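Local coordinates for protein titin (Homo sapiens, PDB 2J8H) that serves as a giant elastic protein of the muscle sarcomere, with tandem immunoglobulin domains in its A-band region, two of which form this rigid pair, at residues 38-43 and 70-75; 149-154 and 160-165. One frame throughout, in Å; residues are numbered along the deposited sequence.

Interactions 1 and 2 lie in the first and second immunoglobulin I-set domains of the tandem, on opposite sides of the chain's centre. Their centres are 36 Å apart and their nearest atoms about 15 Å, so they do not touch. They are linked through strand 86-102, which pairs with strand 76-83 in the first domain and strand 123-131 in the second, consistent with the rigidity of the pair. Interaction 1 fastens the loop between strands 61-66 and 76-83 to a beta turn; interaction 2 zips up the hairpin of strands 152-155 and 159-163. Both are structural packing, and neither involves a ligand or catalytic site.

Interaction 1 of 2, residues 38-43 and 70-75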
ATOM      1  N   TRP A  38     -27.467  -3.693   1.902  1.00 46.87           N
ATOM      2  CA  TRP A  38     -26.502  -3.039   2.759  1.00 47.19           C
ATOM      3  C   TRP A  38     -26.716  -1.549   2.721  1.00 47.05           C
ATOM      4  O   TRP A  38     -27.076  -0.997   1.664  1.00 46.78           O
ATOM      5  CB  TRP A  38     -25.111  -3.317   2.217  1.00 47.43           C
ATOM      6  CG  TRP A  38     -24.654  -4.730   2.352  1.00 46.77           C
ATOM      7  CD1 TRP A  38     -24.809  -5.735   1.446  1.00 46.59           C
ATOM      8  CD2 TRP A  38     -23.959  -5.290   3.458  1.00 46.29           C
ATOM      9  NE1 TRP A  38     -24.239  -6.883   1.916  1.00 45.56           N
ATOM     10  CE2 TRP A  38     -23.713  -6.640   3.154  1.00 47.13           C
ATOM     11  CE3 TRP A  38     -23.518  -4.784   4.685  1.00 47.24           C
ATOM     12  CZ2 TRP A  38     -23.026  -7.483   4.019  1.00 47.22           C
ATOM     13  CZ3 TRP A  38     -22.842  -5.628   5.540  1.00 46.88           C
ATOM     14  CH2 TRP A  38     -22.604  -6.966   5.198  1.00 46.72           C
ATOM     15  N   TYR A  39     -26.463  -0.880   3.845  1.00 47.06           N
ATOM     16  CA  TYR A  39     -26.741   0.545   3.963  1.00 47.11           C
ATOM     17  C   TYR A  39     -25.610   1.237   4.690  1.00 47.91           C
ATOM     18  O   TYR A  39     -25.020   0.664   5.617  1.00 46.88           O
ATOM     19  CB  TYR A  39     -28.010   0.782   4.782  1.00 46.23           C
ATOM     20  CG  TYR A  39     -29.210   0.066   4.233  1.00 46.70           C
ATOM     21  CD1 TYR A  39     -29.381  -1.291   4.469  1.00 48.45           C
ATOM     22  CD2 TYR A  39     -30.191   0.735   3.483  1.00 45.13           C
ATOM     23  CE1 TYR A  39     -30.474  -1.975   3.978  1.00 45.11           C
ATOM     24  CE2 TYR A  39     -31.266   0.038   2.965  1.00 45.30           C
ATOM     25  CZ  TYR A  39     -31.401  -1.307   3.240  1.00 45.55           C
ATOM     26  OH  TYR A  39     -32.454  -2.034   2.759  1.00 46.61           O
ATOM     27  N   ARG A  40     -25.365   2.488   4.308  1.00 48.30           N
ATOM     28  CA  ARG A  40     -24.486   3.373   5.046  1.00 49.01           C
ATOM     29  C   ARG A  40     -25.393   4.442   5.635  1.00 48.94           C
ATOM     30  O   ARG A  40     -26.068   5.169   4.909  1.00 47.56           O
ATOM     31  CB  ARG A  40     -23.461   3.994   4.094  1.00 49.28           C
ATOM     32  CG  ARG A  40     -22.471   4.963   4.729  1.00 50.40           C
ATOM     33  CD  ARG A  40     -21.786   5.725   3.612  1.00 51.68           C
ATOM     34  NE  ARG A  40     -20.943   6.820   4.058  1.00 55.19           N
ATOM     35  CZ  ARG A  40     -21.380   7.974   4.541  1.00 58.61           C
ATOM     36  NH1 ARG A  40     -22.686   8.208   4.693  1.00 60.11           N
ATOM     37  NH2 ARG A  40     -20.493   8.900   4.919  1.00 58.70           N
ATOM     38  N   GLN A  41     -25.419   4.529   6.960  1.00 49.56           N
ATOM     39  CA  GLN A  41     -26.285   5.481   7.642  1.00 50.01           C
ATOM     40  C   GLN A  41     -27.681   5.483   7.054  1.00 49.68           C
ATOM     41  O   GLN A  41     -28.225   6.539   6.759  1.00 49.37           O
ATOM     42  CB  GLN A  41     -25.732   6.904   7.549  1.00 50.79           C
ATOM     43  CG  GLN A  41     -24.658   7.215   8.524  1.00 52.94           C
ATOM     44  CD  GLN A  41     -24.366   8.691   8.596  1.00 53.02           C
ATOM     45  OE1 GLN A  41     -23.607   9.228   7.782  1.00 57.57           O
ATOM     46  NE2 GLN A  41     -24.976   9.366   9.567  1.00 57.51           N
ATOM     47  N   GLY A  42     -28.247   4.300   6.847  1.00 49.26           N
ATOM     48  CA  GLY A  42     -29.638   4.205   6.418  1.00 48.90           C
ATOM     49  C   GLY A  42     -29.897   4.532   4.955  1.00 48.60           C
ATOM     50  O   GLY A  42     -31.043   4.647   4.555  1.00 47.92           O
ATOM     51  N   LYS A  43     -28.852   4.711   4.156  1.00 48.09           N
ATOM     52  CA  LYS A  43     -29.012   4.900   2.718  1.00 48.60           C
ATOM     53  C   LYS A  43     -28.419   3.688   2.044  1.00 47.64           C
ATOM     54  O   LYS A  43     -27.274   3.315   2.321  1.00 46.63           O
ATOM     55  CB  LYS A  43     -28.321   6.173   2.245  1.00 49.17           C
ATOM     56  CG  LYS A  43     -29.030   7.458   2.736  1.00 52.67           C
ATOM     57  CD  LYS A  43     -28.480   8.722   2.057  1.00 52.69           C
ATOM     58  CE  LYS A  43     -29.245  10.005   2.431  1.00 54.52           C
ATOM     59  NZ  LYS A  43     -28.538  11.228   1.865  1.00 55.87           N
ATOM     60  N   THR A  70     -11.464   5.853   4.374  1.00 47.22           N
ATOM     61  CA  THR A  70     -11.116   7.169   4.855  1.00 47.06           C
ATOM     62  C   THR A  70     -12.071   7.510   5.994  1.00 47.23           C
ATOM     63  O   THR A  70     -13.014   6.755   6.271  1.00 45.93           O
ATOM     64  CB  THR A  70     -11.302   8.190   3.759  1.00 47.05           C
ATOM     65  OG1 THR A  70     -12.691   8.308   3.475  1.00 48.93           O
ATOM     66  CG2 THR A  70     -10.563   7.742   2.496  1.00 47.71           C
ATOM     67  N   ASP A  71     -11.840   8.646   6.645  1.00 47.65           N
ATOM     68  CA  ASP A  71     -12.709   9.057   7.735  1.00 47.94           C
ATOM     69  C   ASP A  71     -14.162   9.206   7.250  1.00 47.99           C
ATOM     70  O   ASP A  71     -15.103   9.053   8.038  1.00 48.07           O
ATOM     71  CB  ASP A  71     -12.183  10.330   8.412  1.00 48.27           C
ATOM     72  CG  ASP A  71     -13.012  10.718   9.632  1.00 48.92           C
ATOM     73  OD1 ASP A  71     -13.181   9.873  10.555  1.00 47.77           O
ATOM     74  OD2 ASP A  71     -13.508  11.870   9.649  1.00 52.82           O
ATOM     75  N   ASP A  72     -14.356   9.452   5.951  1.00 48.40           N
ATOM     76  CA  ASP A  72     -15.708   9.536   5.397  1.00 47.87           C
ATOM     77  C   ASP A  72     -16.470   8.212   5.506  1.00 47.21           C
ATOM     78  O   ASP A  72     -17.690   8.187   5.528  1.00 47.11           O
ATOM     79  CB  ASP A  72     -15.688  10.005   3.934  1.00 48.96           C
ATOM     80  CG  ASP A  72     -17.103  10.121   3.338  1.00 50.93           C
ATOM     81  OD1 ASP A  72     -17.820  11.100   3.665  1.00 57.21           O
ATOM     82  OD2 ASP A  72     -17.520   9.216   2.572  1.00 56.72           O
ATOM     83  N   ASP A  73     -15.742   7.103   5.579  1.00 46.46           N
ATOM     84  CA  ASP A  73     -16.353   5.809   5.715  1.00 45.86           C
ATOM     85  C   ASP A  73     -16.613   5.426   7.161  1.00 45.01           C
ATOM     86  O   ASP A  73     -17.227   4.414   7.405  1.00 45.21           O
ATOM     87  CB  ASP A  73     -15.463   4.765   5.054  1.00 45.80           C
ATOM     88  CG  ASP A  73     -15.223   5.075   3.606  1.00 46.19           C
ATOM     89  OD1 ASP A  73     -16.235   5.269   2.880  1.00 46.03           O
ATOM     90  OD2 ASP A  73     -14.043   5.156   3.212  1.00 45.22           O
ATOM     91  N   ALA A  74     -16.135   6.225   8.101  1.00 44.57           N
ATOM     92  CA  ALA A  74     -16.220   5.901   9.513  1.00 44.70           C
ATOM     93  C   ALA A  74     -17.592   6.295  10.008  1.00 44.48           C
ATOM     94  O   ALA A  74     -17.817   7.422  10.434  1.00 43.74           O
ATOM     95  CB  ALA A  74     -15.136   6.631  10.298  1.00 43.24           C
ATOM     96  N   THR A  75     -18.528   5.372   9.925  1.00 45.25           N
ATOM     97  CA  THR A  75     -19.893   5.667  10.344  1.00 46.01           C
ATOM     98  C   THR A  75     -20.595   4.351  10.623  1.00 46.46           C
ATOM     99  O   THR A  75     -19.945   3.306  10.720  1.00 46.72           O
ATOM    100  CB  THR A  75     -20.646   6.523   9.272  1.00 45.97           C
ATOM    101  OG1 THR A  75     -21.909   6.940   9.802  1.00 47.96           O
ATOM    102  CG2 THR A  75     -20.853   5.743   7.972  1.00 44.52           C
TER
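Arg40 and Thr75 make the heart of this surface contact, with Asp72 and Gln41 at its margins. The arginine chain leaves the backbone with CG anti to N (chi1 179°) and stays extended as far as NE, which carries the guanidinium to the 3-10 turn at 71-73. There Arg40 NH2 donates to Asp72 O at 3.0 Å, with an N-H...O angle of 154°; the donor lies in the carbonyl plane. Arg40 NH2 also forms a long salt bridge to Asp72 OD1, 3.7 Å away, with the guanidinium and carboxylate planes only 25° apart. Thr75 CG2 sits over the centre of one guanidinium face and also touches Arg40 CG at 3.7 Å. Its other branch meets the next residue of the beta turn, Thr75 OG1 lying a short 3.0 Å from Gln41 CG. A leucine in place of Arg40 would probably leave the Asp72 carbonyl without this donor and the carboxylate without its positive mate. Around the contact, Arg40 also packs on Tyr77 of strand 76-83 and Tyr52 of strand 52-57, while Tyr77 OH bonds back to Asp73 O, the tyrosine corner of the immunoglobulin fold.

Interaction 2 of 2, residues 149-154 and 160-165; sequences GHYQVI and TSLVFP
Gln152 to Ile154 pair with Ser161 to Val163 in an antiparallel beta hairpin of the second immunoglobulin domain, the two strand axes running at 167° to each other. Strand 159-163 is also joined to strand 123-131, so the hairpin extends one sheet of the sandwich. Backbone hydrogen bonds set the register. Gln152 and Val163 form a hydrogen-bonded pair, with Gln152 N to Val163 O at 2.9 Å and Val163 N to Gln152 O at 2.7 Å. Two residues on, Ile154 N reaches Ser161 O at 2.8 Å, the donor in the carbonyl plane. Val153 and Leu162 form the non-hydrogen-bonded pair between them.

Apolar contacts divide between the two faces. On that of Val153, Leu162 CD1 lies 3.9 Å from Val153 CG2 and also touches Tyr151 CD2; both Val153 and Leu162 pack on Trp138 of strand 135-140. On the other face Ile154 CD1 meets Val163 CG2, and the Pro165 ring rests beside Gln152 CB.

Aromatic packing closes the end away from the hairpin loop. The Tyr151 and Phe164 side chains lie alongside one another, pointing the same way, with ring planes 67° apart and their CE2 atoms 3.5 Å from each other. His150 CD2 sits over the centre of one Tyr151 face, and His150 NE2 is bonded to Asp172 OD1.

At the opposite end a side chain joins the backbone ladder. Thr160 has OG1 anti to its own N (chi1 179°), which places the hydroxyl where it donates to Ile154 O at 2.8 Å. Ser161 N donates to that same oxygen at 2.9 Å, the two donors arriving from opposite faces of the carbonyl plane.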
ATOM      1  N   GLY A 149      -0.052  36.886  25.445  1.00 45.87           N
ATOM      2  CA  GLY A 149      -0.118  38.190  24.799  1.00 45.24           C
ATOM      3  C   GLY A 149       0.607  38.330  23.481  1.00 43.59           C
ATOM      4  O   GLY A 149       0.506  39.355  22.824  1.00 42.61           O
ATOM      5  N   HIS A 150       1.334  37.293  23.082  1.00 42.80           N
ATOM      6  CA  HIS A 150       2.202  37.351  21.926  1.00 42.61           C
ATOM      7  C   HIS A 150       1.736  36.440  20.804  1.00 41.95           C
ATOM      8  O   HIS A 150       1.625  36.874  19.647  1.00 40.86           O
ATOM      9  CB  HIS A 150       3.630  36.975  22.358  1.00 43.16           C
ATOM     10  CG  HIS A 150       4.677  37.272  21.328  1.00 42.90           C
ATOM     11  ND1 HIS A 150       5.325  38.487  21.254  1.00 46.18           N
ATOM     12  CD2 HIS A 150       5.197  36.508  20.344  1.00 44.17           C
ATOM     13  CE1 HIS A 150       6.208  38.448  20.269  1.00 47.96           C
ATOM     14  NE2 HIS A 150       6.138  37.262  19.693  1.00 44.60           N
ATOM     15  N   TYR A 151       1.482  35.175  21.126  1.00 41.11           N
ATOM     16  CA  TYR A 151       1.064  34.223  20.117  1.00 41.96           C
ATOM     17  C   TYR A 151      -0.403  33.919  20.214  1.00 41.32           C
ATOM     18  O   TYR A 151      -0.976  33.938  21.301  1.00 40.14           O
ATOM     19  CB  TYR A 151       1.798  32.884  20.293  1.00 42.73           C
ATOM     20  CG  TYR A 151       3.302  32.896  20.338  1.00 41.37           C
ATOM     21  CD1 TYR A 151       3.984  32.758  21.536  1.00 42.58           C
ATOM     22  CD2 TYR A 151       4.045  32.959  19.172  1.00 42.76           C
ATOM     23  CE1 TYR A 151       5.371  32.734  21.578  1.00 42.68           C
ATOM     24  CE2 TYR A 151       5.415  32.930  19.208  1.00 43.24           C
ATOM     25  CZ  TYR A 151       6.069  32.797  20.396  1.00 43.19           C
ATOM     26  OH  TYR A 151       7.441  32.739  20.388  1.00 44.52           O
ATOM     27  N   GLN A 152      -0.997  33.572  19.079  1.00 41.91           N
ATOM     28  CA  GLN A 152      -2.306  32.935  19.089  1.00 42.49           C
ATOM     29  C   GLN A 152      -2.207  31.608  18.368  1.00 42.87           C
ATOM     30  O   GLN A 152      -1.735  31.555  17.231  1.00 42.86           O
ATOM     31  CB  GLN A 152      -3.378  33.813  18.425  1.00 42.66           C
ATOM     32  CG  GLN A 152      -4.771  33.185  18.386  1.00 41.60           C
ATOM     33  CD  GLN A 152      -5.378  32.994  19.742  1.00 43.77           C
ATOM     34  OE1 GLN A 152      -5.356  33.900  20.586  1.00 41.77           O
ATOM     35  NE2 GLN A 152      -5.971  31.827  19.964  1.00 42.80           N
ATOM     36  N   VAL A 153      -2.647  30.539  19.025  1.00 42.80           N
ATOM     37  CA  VAL A 153      -2.766  29.248  18.357  1.00 43.94           C
ATOM     38  C   VAL A 153      -4.206  28.987  17.898  1.00 43.69           C
ATOM     39  O   VAL A 153      -5.142  29.094  18.679  1.00 43.19           O
ATOM     40  CB  VAL A 153      -2.327  28.102  19.278  1.00 44.14           C
ATOM     41  CG1 VAL A 153      -2.530  26.771  18.577  1.00 43.99           C
ATOM     42  CG2 VAL A 153      -0.865  28.289  19.662  1.00 46.28           C
ATOM     43  N   ILE A 154      -4.362  28.617  16.631  1.00 43.91           N
ATOM     44  CA  ILE A 154      -5.649  28.195  16.092  1.00 44.51           C
ATOM     45  C   ILE A 154      -5.555  26.695  15.846  1.00 44.65           C
ATOM     46  O   ILE A 154      -4.581  26.224  15.292  1.00 43.38           O
ATOM     47  CB  ILE A 154      -5.961  28.916  14.782  1.00 44.48           C
ATOM     48  CG1 ILE A 154      -6.181  30.408  15.051  1.00 45.20           C
ATOM     49  CG2 ILE A 154      -7.163  28.286  14.079  1.00 44.66           C
ATOM     50  CD1 ILE A 154      -6.368  31.267  13.799  1.00 45.16           C
ATOM     51  N   THR A 160      -3.707  23.537  12.040  1.00 45.56           N
ATOM     52  CA  THR A 160      -3.379  24.397  13.168  1.00 45.59           C
ATOM     53  C   THR A 160      -2.490  25.512  12.631  1.00 45.93           C
ATOM     54  O   THR A 160      -1.655  25.289  11.734  1.00 46.39           O
ATOM     55  CB  THR A 160      -2.664  23.631  14.281  1.00 45.39           C
ATOM     56  OG1 THR A 160      -2.355  24.530  15.331  1.00 45.20           O
ATOM     57  CG2 THR A 160      -1.336  22.996  13.801  1.00 45.78           C
ATOM     58  N   SER A 161      -2.741  26.718  13.099  1.00 45.09           N
ATOM     59  CA  SER A 161      -1.922  27.870  12.756  1.00 45.33           C
ATOM     60  C   SER A 161      -1.352  28.500  14.008  1.00 44.83           C
ATOM     61  O   SER A 161      -2.055  28.701  15.006  1.00 44.58           O
ATOM     62  CB  SER A 161      -2.743  28.934  12.042  1.00 44.87           C
ATOM     63  OG  SER A 161      -3.341  28.370  10.912  1.00 48.95           O
ATOM     64  N   LEU A 162      -0.082  28.840  13.925  1.00 44.69           N
ATOM     65  CA  LEU A 162       0.524  29.671  14.918  1.00 44.57           C
ATOM     66  C   LEU A 162       0.490  31.068  14.357  1.00 44.92           C
ATOM     67  O   LEU A 162       1.094  31.344  13.310  1.00 45.36           O
ATOM     68  CB  LEU A 162       1.973  29.253  15.193  1.00 44.58           C
ATOM     69  CG  LEU A 162       2.687  30.139  16.228  1.00 44.01           C
ATOM     70  CD1 LEU A 162       1.969  30.042  17.588  1.00 41.57           C
ATOM     71  CD2 LEU A 162       4.200  29.825  16.303  1.00 42.83           C
ATOM     72  N   VAL A 163      -0.218  31.952  15.043  1.00 44.42           N
ATOM     73  CA  VAL A 163      -0.387  33.316  14.540  1.00 43.58           C
ATOM     74  C   VAL A 163       0.362  34.328  15.428  1.00 43.58           C
ATOM     75  O   VAL A 163       0.443  34.190  16.666  1.00 43.25           O
ATOM     76  CB  VAL A 163      -1.864  33.705  14.441  1.00 43.11           C
ATOM     77  CG1 VAL A 163      -2.029  35.041  13.706  1.00 41.46           C
ATOM     78  CG2 VAL A 163      -2.691  32.596  13.759  1.00 43.59           C
ATOM     79  N   PHE A 164       0.878  35.365  14.779  1.00 42.86           N
ATOM     80  CA  PHE A 164       1.539  36.485  15.443  1.00 42.98           C
ATOM     81  C   PHE A 164       0.621  37.696  15.283  1.00 42.74           C
ATOM     82  O   PHE A 164       0.872  38.538  14.448  1.00 42.90           O
ATOM     83  CB  PHE A 164       2.900  36.723  14.770  1.00 43.36           C
ATOM     84  CG  PHE A 164       3.861  35.568  14.941  1.00 43.45           C
ATOM     85  CD1 PHE A 164       3.796  34.452  14.119  1.00 45.62           C
ATOM     86  CD2 PHE A 164       4.797  35.570  15.956  1.00 44.72           C
ATOM     87  CE1 PHE A 164       4.659  33.377  14.298  1.00 43.70           C
ATOM     88  CE2 PHE A 164       5.665  34.501  16.129  1.00 43.88           C
ATOM     89  CZ  PHE A 164       5.580  33.402  15.299  1.00 44.55           C
ATOM     90  N   PRO A 165      -0.477  37.771  16.070  1.00 43.36           N
ATOM     91  CA  PRO A 165      -1.521  38.765  15.815  1.00 42.87           C
ATOM     92  C   PRO A 165      -1.096  40.224  15.965  1.00 42.87           C
ATOM     93  O   PRO A 165      -1.761  41.122  15.425  1.00 42.10           O
ATOM     94  CB  PRO A 165      -2.598  38.406  16.841  1.00 42.78           C
ATOM     95  CG  PRO A 165      -1.887  37.704  17.914  1.00 42.74           C
ATOM     96  CD  PRO A 165      -0.816  36.931  17.233  1.00 43.31           C
TER